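Local coordinates for uncharacterized protein (Acinetobacter baumannii, PDB 4PUX), which is of unknown function but folds as a beta-barrel-like antiparallel sheet characteristic of the DUF3237 family, at residues 87-92 with 124-129; 81-86 with 131-136. All coordinates share one frame; numbering follows the deposited sequence.

Interaction 1: residues 87-92 with 124-129; sequences ALIYLQ and MQFETS
Backbone hydrogen bonds join strand 88-92 to strand 124-127 as antiparallel neighbours in the wall of the beta-barrel-like sheet. Two hydrogen-bonded pairs carry the register. Tyr90 faces Glu127, with Tyr90 N 2.9 Å from Glu127 O and the return bond from Glu127 N to Tyr90 O more bent, 133° at the hydrogen. Gln92 faces Gln125, and there the bond from Gln92 N to Gln125 O is the straightest of the set, at 167°. Between them Leu91 and Phe126 form a non-hydrogen-bonded pair. Near Thr128 a side chain joins in: Thr128 OG1, anti to its own backbone N, donates to Leu88 O at 2.9 Å, from above the carbonyl plane. The same hydroxyl also bonds to Ser130 N.

The apolar side chains Leu91 and Phe126 lie on one face, side by side. Leu91 CD1 sits 4.2 Å from the centroid of the Phe126 ring, an off-centre CH-pi contact, while Ile89 CG2 comes to the edge of that ring, 3.9 Å from Phe126 CD2. The methyl CE of selenomethionine Met124 reaches Leu91 CD1 at 4.1 Å.

The other face is polar. The Glu127 carboxylate stands at the Tyr90 ring edge, steeply turned against it, with Glu127 CD 3.8 Å from Tyr90 CD2. Gln92 and Gln125 run alongside each other, their amide planes 30° apart. One water donates to both Gln92 OE1 and Glu127 OE2, tying neighbouring residue pairs together.

The sheet continues on both sides: Ile89 and Leu91 bond through their backbones to Leu81 and Tyr79 of strand 73-83, Met124 bonds to Ala141 of strand 141-147, and across the interior Met124 and Phe126 pack on Phe18 and Leu15 of strand 12-21.

Interaction 2: residues 81-86 with 131-136; sequences LETDDG and PKYSWL. With EDO (1,2-ethanediol), chain E; EDO (1,2-ethanediol), chain B.
A polar, side-chain-only contact fastens the turn after strand 73-83 to the loop that follows strand 118-127, at one end of the barrel-like sheet. The backbones stay well apart, and Asp85, Lys132 and Tyr133 bridge the distance tip to tip. Tyr133 OH donates to Asp85 OD1 at 2.6 Å, a short bond on the syn lone pair of that oxygen. The carboxylate is turned 89° from the ring plane, yet OD1 lies in the plane of the ring at its edge. On its anti lone pair Asp85 OD1 accepts a second hydrogen bond, from Thr83 OG1 at 2.7 Å, so two hydroxyls grip one oxygen and fix the rotation of the carboxylate.

The other oxygen, Asp85 OD2, forms a salt bridge with Lys132 NZ at 3.0 Å, met from above the carboxylate plane. These three donors would be expected to favour the ionised form of Asp85. Thr83 to Gly86 is a type I beta turn of the hairpin joining strands 73-83 and 88-99, closed by Gly86 N to Thr83 O; Thr83 OG1 also accepts from Ala87 N, so this one hydroxyl relays between the hairpin backbone and Asp85.

The Tyr133 ring is packed between two aliphatic groups. Thr83 CG2 lies over one face, 4.0 Å from the ring centroid in a CH-pi contact, and Lys132 CG sits over the centre of the opposite face, 3.8 Å above the plane. Extended throughout, the lysine chain runs past the ring to bring NZ to Asp85. A water donates to both Tyr133 OH and Asp84 OD1, joining Asp84 to the cluster. Ethanediol of chain E, probably from the crystallisation liquor, rests its C2 at the ring edge, 3.8 Å from Tyr133 CE2.

In the fold
Following the chain from the N terminus, 81-86 comes first, finishing strand 73-83 and turning straight into 87-92 at the start of strand 88-99. The chain then runs out along that strand, through helix 101-108, and back along strand 118-127 to 124-129, where interaction 1 closes a loop. A few residues on, 131-136 returns to 81-86 and interaction 2 closes a wider loop that encloses the first. The two are neighbours in space: Thr128 CG2 packs on Tyr133 O, and Ala87 CB on Tyr133 CD2. Interaction 1 joins adjacent strands; interaction 2 ties the turn before strand 88-99 to the loop after strand 118-127.

Interaction 1: residues 87-92 with 124-129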
ATOM      1  N   ALA A  87      20.859   2.042   3.458  1.00 10.79           N
ATOM      2  CA  ALA A  87      20.445   0.676   3.117  1.00 10.19           C
ATOM      3  C   ALA A  87      19.330   0.679   2.046  1.00 11.35           C
ATOM      4  O   ALA A  87      18.496   1.601   2.015  1.00 10.65           O
ATOM      5  CB  ALA A  87      19.943  -0.055   4.369  1.00 11.74           C
ATOM      6  N   LEU A  88      19.416  -0.265   1.120  1.00  9.60           N
ATOM      7  CA  LEU A  88      18.362  -0.496   0.114  1.00  9.12           C
ATOM      8  C   LEU A  88      17.437  -1.618   0.552  1.00  9.02           C
ATOM      9  O   LEU A  88      17.915  -2.708   0.984  1.00 10.05           O
ATOM     10  CB  LEU A  88      18.949  -0.797  -1.261  1.00 10.06           C
ATOM     11  CG  LEU A  88      19.792   0.306  -1.861  1.00 11.85           C
ATOM     12  CD1 LEU A  88      20.532  -0.180  -3.124  1.00 14.17           C
ATOM     13  CD2 LEU A  88      18.935   1.565  -2.203  1.00 13.87           C
ATOM     14  N   ILE A  89      16.135  -1.382   0.427  1.00  8.71           N
ATOM     15  CA  ILE A  89      15.106  -2.352   0.787  1.00  9.12           C
ATOM     16  C   ILE A  89      14.057  -2.458  -0.326  1.00  7.62           C
ATOM     17  O   ILE A  89      13.406  -1.465  -0.653  1.00  9.04           O
ATOM     18  CB  ILE A  89      14.396  -2.027   2.129  1.00  9.00           C
ATOM     19  CG1 ILE A  89      15.396  -1.664   3.266  1.00  9.47           C
ATOM     20  CG2 ILE A  89      13.376  -3.131   2.495  1.00  9.41           C
ATOM     21  CD1 ILE A  89      14.750  -1.133   4.515  1.00 10.29           C
ATOM     22  N   TYR A  90      13.987  -3.613  -0.956  1.00  9.20           N
ATOM     23  CA  TYR A  90      12.988  -3.931  -2.006  1.00  8.88           C
ATOM     24  C   TYR A  90      11.647  -4.254  -1.338  1.00  7.97           C
ATOM     25  O   TYR A  90      11.592  -5.106  -0.436  1.00  8.70           O
ATOM     26  CB  TYR A  90      13.506  -5.110  -2.858  1.00  8.85           C
ATOM     27  CG  TYR A  90      12.480  -5.834  -3.716  1.00  8.00           C
ATOM     28  CD1 TYR A  90      11.501  -5.134  -4.460  1.00  8.53           C
ATOM     29  CD2 TYR A  90      12.587  -7.213  -3.895  1.00  8.50           C
ATOM     30  CE1 TYR A  90      10.557  -5.830  -5.233  1.00  8.74           C
ATOM     31  CE2 TYR A  90      11.670  -7.920  -4.678  1.00  7.90           C
ATOM     32  CZ  TYR A  90      10.706  -7.211  -5.408  1.00  7.85           C
ATOM     33  OH  TYR A  90       9.756  -7.841  -6.187  1.00 10.10           O
ATOM     34  N   LEU A  91      10.605  -3.486  -1.683  1.00  7.63           N
ATOM     35  CA  LEU A  91       9.284  -3.623  -1.088  1.00  8.39           C
ATOM     36  C   LEU A  91       8.272  -4.110  -2.147  1.00  8.85           C
ATOM     37  O   LEU A  91       8.205  -3.545  -3.272  1.00  9.25           O
ATOM     38  CB  LEU A  91       8.852  -2.245  -0.487  1.00  8.83           C
ATOM     39  CG  LEU A  91       7.442  -2.168   0.130  1.00  9.07           C
ATOM     40  CD1 LEU A  91       7.253  -3.165   1.236  1.00 10.30           C
ATOM     41  CD2 LEU A  91       7.155  -0.735   0.624  1.00 11.20           C
ATOM     42  N   GLN A  92       7.420  -5.047  -1.727  1.00  8.96           N
ATOM     43  CA  GLN A  92       6.233  -5.517  -2.468  1.00  8.88           C
ATOM     44  C   GLN A  92       5.007  -5.313  -1.564  1.00  9.24           C
ATOM     45  O   GLN A  92       5.019  -5.744  -0.410  1.00 10.96           O
ATOM     46  CB  GLN A  92       6.347  -6.996  -2.839  1.00  9.95           C
ATOM     47  CG  GLN A  92       7.495  -7.312  -3.792  1.00 10.87           C
ATOM     48  CD  GLN A  92       7.848  -8.784  -3.824  1.00 12.02           C
ATOM     49  OE1 GLN A  92       8.747  -9.264  -3.064  1.00 14.62           O
ATOM     50  NE2 GLN A  92       7.074  -9.532  -4.556  1.00 11.25           N
HETATM   51  N   MSE A 124       2.620  -6.320   3.291  1.00  8.43           N
HETATM   52  CA  MSE A 124       3.929  -5.823   2.901  1.00  7.91           C
HETATM   53  C   MSE A 124       4.985  -6.941   3.030  1.00  9.08           C
HETATM   54  O   MSE A 124       5.034  -7.614   4.047  1.00 11.39           O
HETATM   55  CB  MSE A 124       4.336  -4.639   3.817  1.00 10.16           C
HETATM   56  CG  MSE A 124       3.323  -3.514   3.861  1.00 11.62           C
HETATM   57 SE   MSE A 124       3.775  -2.118   5.123  0.75  9.07          SE
HETATM   58  CE  MSE A 124       5.282  -1.273   4.264  1.00 10.19           C
ATOM     59  N   GLN A 125       5.893  -7.015   2.044  1.00  8.94           N
ATOM     60  CA  GLN A 125       7.004  -7.974   2.018  1.00  9.09           C
ATOM     61  C   GLN A 125       8.294  -7.218   1.698  1.00  9.28           C
ATOM     62  O   GLN A 125       8.335  -6.431   0.716  1.00  9.44           O
ATOM     63  CB  GLN A 125       6.757  -9.031   0.947  1.00 11.04           C
ATOM     64  CG  GLN A 125       7.822 -10.074   0.852  1.00 15.86           C
ATOM     65  CD  GLN A 125       7.493 -11.136  -0.173  1.00 17.67           C
ATOM     66  OE1 GLN A 125       6.391 -11.176  -0.763  1.00 23.04           O
ATOM     67  NE2 GLN A 125       8.425 -12.000  -0.388  1.00 25.46           N
ATOM     68  N   PHE A 126       9.303  -7.410   2.517  1.00  9.96           N
ATOM     69  CA  PHE A 126      10.593  -6.697   2.409  1.00  8.58           C
ATOM     70  C   PHE A 126      11.749  -7.613   2.039  1.00  8.41           C
ATOM     71  O   PHE A 126      11.802  -8.753   2.494  1.00 11.18           O
ATOM     72  CB  PHE A 126      10.931  -6.062   3.741  1.00 10.34           C
ATOM     73  CG  PHE A 126       9.863  -5.172   4.322  1.00 11.05           C
ATOM     74  CD1 PHE A 126       8.896  -5.691   5.200  1.00 13.56           C
ATOM     75  CD2 PHE A 126       9.853  -3.791   4.056  1.00 12.23           C
ATOM     76  CE1 PHE A 126       7.949  -4.829   5.812  1.00 13.94           C
ATOM     77  CE2 PHE A 126       8.906  -2.947   4.645  1.00 12.82           C
ATOM     78  CZ  PHE A 126       7.920  -3.484   5.503  1.00 12.16           C
ATOM     79  N   GLU A 127      12.795  -7.048   1.407  1.00 10.35           N
ATOM     80  CA  GLU A 127      14.051  -7.760   1.107  1.00  9.78           C
ATOM     81  C   GLU A 127      15.206  -6.790   1.237  1.00  9.93           C
ATOM     82  O   GLU A 127      15.230  -5.785   0.531  1.00  9.28           O
ATOM     83  CB  GLU A 127      14.153  -8.343  -0.295  1.00 13.49           C
ATOM     84  CG  GLU A 127      13.491  -9.579  -0.578  1.00 16.57           C
ATOM     85  CD  GLU A 127      13.910 -10.186  -1.954  1.00 13.60           C
ATOM     86  OE1 GLU A 127      15.104 -10.027  -2.452  1.00 13.24           O
ATOM     87  OE2 GLU A 127      13.062 -10.926  -2.459  1.00 16.78           O
ATOM     88  N   THR A 128      16.132  -7.106   2.130  1.00  8.17           N
ATOM     89  CA  THR A 128      17.355  -6.312   2.309  1.00  7.96           C
ATOM     90  C   THR A 128      18.505  -7.203   2.772  1.00  8.41           C
ATOM     91  O   THR A 128      18.303  -8.234   3.425  1.00 10.03           O
ATOM     92  CB  THR A 128      17.096  -5.144   3.308  1.00  7.97           C
ATOM     93  OG1 THR A 128      18.228  -4.274   3.396  1.00  9.30           O
ATOM     94  CG2 THR A 128      16.763  -5.701   4.733  1.00 10.00           C
ATOM     95  N   SER A 129      19.745  -6.756   2.478  1.00  9.55           N
ATOM     96  CA  SER A 129      20.932  -7.430   3.003  1.00 11.01           C
ATOM     97  C   SER A 129      21.551  -6.683   4.208  1.00 10.45           C
ATOM     98  O   SER A 129      22.489  -7.201   4.817  1.00 13.06           O
ATOM     99  CB  SER A 129      22.014  -7.562   1.916  1.00 12.58           C
ATOM    100  OG  SER A 129      22.532  -6.304   1.529  1.00 13.02           O
TER
HETATM  101  O   HOH W   1      10.133  -7.520  -1.162  1.00 10.86           O
HETATM  102  O   HOH W   2      10.245 -11.845  -3.617  1.00 23.61           O

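Interaction 2: residues 81-86 with 131-136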
ATOM      1  N   LEU A  81      13.134   1.270  -1.423  1.00  8.69           N
ATOM      2  CA  LEU A  81      13.403   2.196  -0.308  1.00  8.48           C
ATOM      3  C   LEU A  81      14.904   2.415  -0.148  1.00  8.55           C
ATOM      4  O   LEU A  81      15.697   1.440  -0.263  1.00  9.44           O
ATOM      5  CB  LEU A  81      12.848   1.635   0.996  1.00  9.25           C
ATOM      6  CG  LEU A  81      11.426   1.055   0.974  1.00  8.45           C
ATOM      7  CD1 LEU A  81      11.014   0.590   2.348  1.00 11.05           C
ATOM      8  CD2 LEU A  81      10.430   2.068   0.389  1.00  9.21           C
ATOM      9  N   GLU A  82      15.278   3.630   0.210  1.00  9.00           N
ATOM     10  CA  GLU A  82      16.641   3.988   0.620  1.00  9.37           C
ATOM     11  C   GLU A  82      16.562   4.613   2.013  1.00  7.84           C
ATOM     12  O   GLU A  82      15.989   5.678   2.193  1.00  9.68           O
ATOM     13  CB  GLU A  82      17.335   4.928  -0.360  1.00 10.40           C
ATOM     14  CG  GLU A  82      18.765   5.291   0.054  1.00 11.17           C
ATOM     15  CD  GLU A  82      19.456   6.339  -0.825  1.00 13.70           C
ATOM     16  OE1 GLU A  82      18.804   7.294  -1.253  1.00 17.16           O
ATOM     17  OE2 GLU A  82      20.713   6.285  -0.975  1.00 18.77           O
ATOM     18  N   THR A  83      17.091   3.908   3.027  1.00  8.26           N
ATOM     19  CA  THR A  83      17.037   4.456   4.367  1.00  8.69           C
ATOM     20  C   THR A  83      17.976   5.660   4.517  1.00  9.31           C
ATOM     21  O   THR A  83      18.901   5.872   3.717  1.00  9.21           O
ATOM     22  CB  THR A  83      17.420   3.390   5.468  1.00  9.82           C
ATOM     23  OG1 THR A  83      18.812   3.050   5.332  1.00 10.09           O
ATOM     24  CG2 THR A  83      16.507   2.193   5.333  1.00 10.25           C
ATOM     25  N   ASP A  84      17.724   6.443   5.562  1.00 10.42           N
ATOM     26  CA  ASP A  84      18.570   7.593   5.879  1.00 10.27           C
ATOM     27  C   ASP A  84      20.062   7.249   6.009  1.00 11.01           C
ATOM     28  O   ASP A  84      20.906   8.041   5.623  1.00 12.96           O
ATOM     29  CB  ASP A  84      18.024   8.376   7.096  1.00 11.00           C
ATOM     30  CG  ASP A  84      17.954   7.555   8.405  1.00 12.08           C
ATOM     31  OD1 ASP A  84      18.181   6.325   8.414  1.00 13.00           O
ATOM     32  OD2 ASP A  84      17.674   8.218   9.452  1.00 14.93           O
ATOM     33  N   ASP A  85      20.369   6.035   6.511  1.00 11.11           N
ATOM     34  CA  ASP A  85      21.738   5.552   6.635  1.00 12.71           C
ATOM     35  C   ASP A  85      22.270   4.716   5.449  1.00 13.09           C
ATOM     36  O   ASP A  85      23.321   4.061   5.580  1.00 16.79           O
ATOM     37  CB  ASP A  85      22.018   4.901   8.011  1.00 13.16           C
ATOM     38  CG  ASP A  85      21.059   3.781   8.389  1.00 15.33           C
ATOM     39  OD1 ASP A  85      20.036   3.532   7.739  1.00 13.61           O
ATOM     40  OD2 ASP A  85      21.370   3.097   9.406  1.00 24.64           O
ATOM     41  N   GLY A  86      21.504   4.671   4.340  1.00 10.65           N
ATOM     42  CA  GLY A  86      22.003   4.159   3.067  1.00 11.70           C
ATOM     43  C   GLY A  86      21.684   2.726   2.684  1.00 13.76           C
ATOM     44  O   GLY A  86      22.169   2.247   1.649  1.00 16.91           O
ATOM     45  N   PRO A 131      22.281  -5.691   7.879  1.00 13.49           N
ATOM     46  CA  PRO A 131      22.004  -6.349   9.168  1.00 15.23           C
ATOM     47  C   PRO A 131      21.066  -5.554  10.082  1.00 14.40           C
ATOM     48  O   PRO A 131      20.336  -6.133  10.866  1.00 15.03           O
ATOM     49  CB  PRO A 131      23.386  -6.491   9.782  1.00 17.21           C
ATOM     50  CG  PRO A 131      24.311  -6.576   8.620  1.00 18.69           C
ATOM     51  CD  PRO A 131      23.730  -5.619   7.609  1.00 13.86           C
ATOM     52  N   LYS A 132      21.054  -4.231   9.936  1.00 13.24           N
ATOM     53  CA  LYS A 132      20.199  -3.392  10.751  1.00 14.02           C
ATOM     54  C   LYS A 132      18.700  -3.603  10.434  1.00 14.23           C
ATOM     55  O   LYS A 132      17.851  -3.495  11.322  1.00 17.97           O
ATOM     56  CB  LYS A 132      20.589  -1.912  10.541  1.00 15.96           C
ATOM     57  CG  LYS A 132      19.825  -0.982  11.389  1.00 18.73           C
ATOM     58  CD  LYS A 132      20.404   0.396  11.381  1.00 22.12           C
ATOM     59  CE  LYS A 132      19.463   1.338  12.102  1.00 23.20           C
ATOM     60  NZ  LYS A 132      19.882   2.749  11.943  1.00 24.26           N
ATOM     61  N   TYR A 133      18.390  -3.862   9.158  1.00 11.50           N
ATOM     62  CA  TYR A 133      17.010  -3.961   8.711  1.00 10.89           C
ATOM     63  C   TYR A 133      16.577  -5.346   8.283  1.00 10.73           C
ATOM     64  O   TYR A 133      15.389  -5.544   7.942  1.00 10.79           O
ATOM     65  CB  TYR A 133      16.764  -2.947   7.560  1.00 11.41           C
ATOM     66  CG  TYR A 133      17.149  -1.517   7.947  1.00 10.50           C
ATOM     67  CD1 TYR A 133      16.335  -0.765   8.801  1.00 11.36           C
ATOM     68  CD2 TYR A 133      18.354  -0.961   7.532  1.00 10.27           C
ATOM     69  CE1 TYR A 133      16.685   0.530   9.194  1.00 11.72           C
ATOM     70  CE2 TYR A 133      18.712   0.360   7.918  1.00 12.15           C
ATOM     71  CZ  TYR A 133      17.865   1.087   8.738  1.00 11.29           C
ATOM     72  OH  TYR A 133      18.201   2.378   9.154  1.00 12.48           O
ATOM     73  N   SER A 134      17.465  -6.339   8.441  1.00 11.09           N
ATOM     74  CA  SER A 134      17.162  -7.685   7.933  0.60 11.47           C
ATOM     75  C   SER A 134      16.042  -8.416   8.712  1.00 10.55           C
ATOM     76  O   SER A 134      15.458  -9.382   8.197  1.00 11.21           O
ATOM     77  CB  SER A 134      18.423  -8.546   7.849  0.60 14.65           C
ATOM     78  OG  SER A 134      18.983  -8.734   9.110  0.60 17.68           O
ATOM     79  N   TRP A 135      15.711  -7.947   9.910  1.00  9.55           N
ATOM     80  CA  TRP A 135      14.533  -8.471  10.616  1.00  9.95           C
ATOM     81  C   TRP A 135      13.276  -8.383   9.769  1.00  9.65           C
ATOM     82  O   TRP A 135      12.364  -9.226   9.871  1.00  9.84           O
ATOM     83  CB  TRP A 135      14.330  -7.765  11.980  1.00  9.72           C
ATOM     84  CG  TRP A 135      13.887  -6.332  11.903  1.00 10.94           C
ATOM     85  CD1 TRP A 135      14.659  -5.242  11.561  1.00 12.02           C
ATOM     86  CD2 TRP A 135      12.620  -5.817  12.286  1.00 13.23           C
ATOM     87  NE1 TRP A 135      13.915  -4.081  11.651  1.00 13.09           N
ATOM     88  CE2 TRP A 135      12.654  -4.412  12.074  1.00 13.09           C
ATOM     89  CE3 TRP A 135      11.431  -6.405  12.730  1.00 14.48           C
ATOM     90  CZ2 TRP A 135      11.565  -3.581  12.362  1.00 13.35           C
ATOM     91  CZ3 TRP A 135      10.352  -5.587  13.026  1.00 19.10           C
ATOM     92  CH2 TRP A 135      10.423  -4.188  12.837  1.00 15.57           C
ATOM     93  N   LEU A 136      13.188  -7.360   8.910  1.00  9.61           N
ATOM     94  CA  LEU A 136      12.033  -7.202   8.051  1.00 10.25           C
ATOM     95  C   LEU A 136      11.875  -8.282   6.980  1.00 11.33           C
ATOM     96  O   LEU A 136      10.752  -8.498   6.497  1.00 11.64           O
ATOM     97  CB  LEU A 136      12.039  -5.827   7.397  1.00 11.21           C
ATOM     98  CG  LEU A 136      11.950  -4.609   8.326  1.00 12.40           C
ATOM     99  CD1 LEU A 136      12.222  -3.319   7.535  1.00 14.01           C
ATOM    100  CD2 LEU A 136      10.582  -4.602   8.968  1.00 13.89           C
TER
HETATM  101  C1  EDO E 204      23.327   0.103   6.277  1.00 43.11           C
HETATM  102  O1  EDO E 204      23.319  -1.323   6.249  1.00 42.71           O
HETATM  103  C2  EDO E 204      22.443   0.530   7.427  1.00 39.11           C
HETATM  104  O2  EDO E 204      23.174   0.452   8.667  1.00 53.57           O
HETATM  105  C1  EDO B 201      17.467   9.323   2.299  0.50 22.13           C
HETATM  106  O1  EDO B 201      18.131   9.490   1.028  0.50 18.83           O
HETATM  107  C2  EDO B 201      17.497  10.658   3.076  0.50 22.12           C
HETATM  108  O2  EDO B 201      16.961  10.459   4.403  0.50 18.79           O
HETATM  109  O   HOH W   3      16.290   4.375   9.408  1.00 13.68           O
HETATM  110  O   HOH W   4      19.566   5.463  10.652  1.00 23.93           O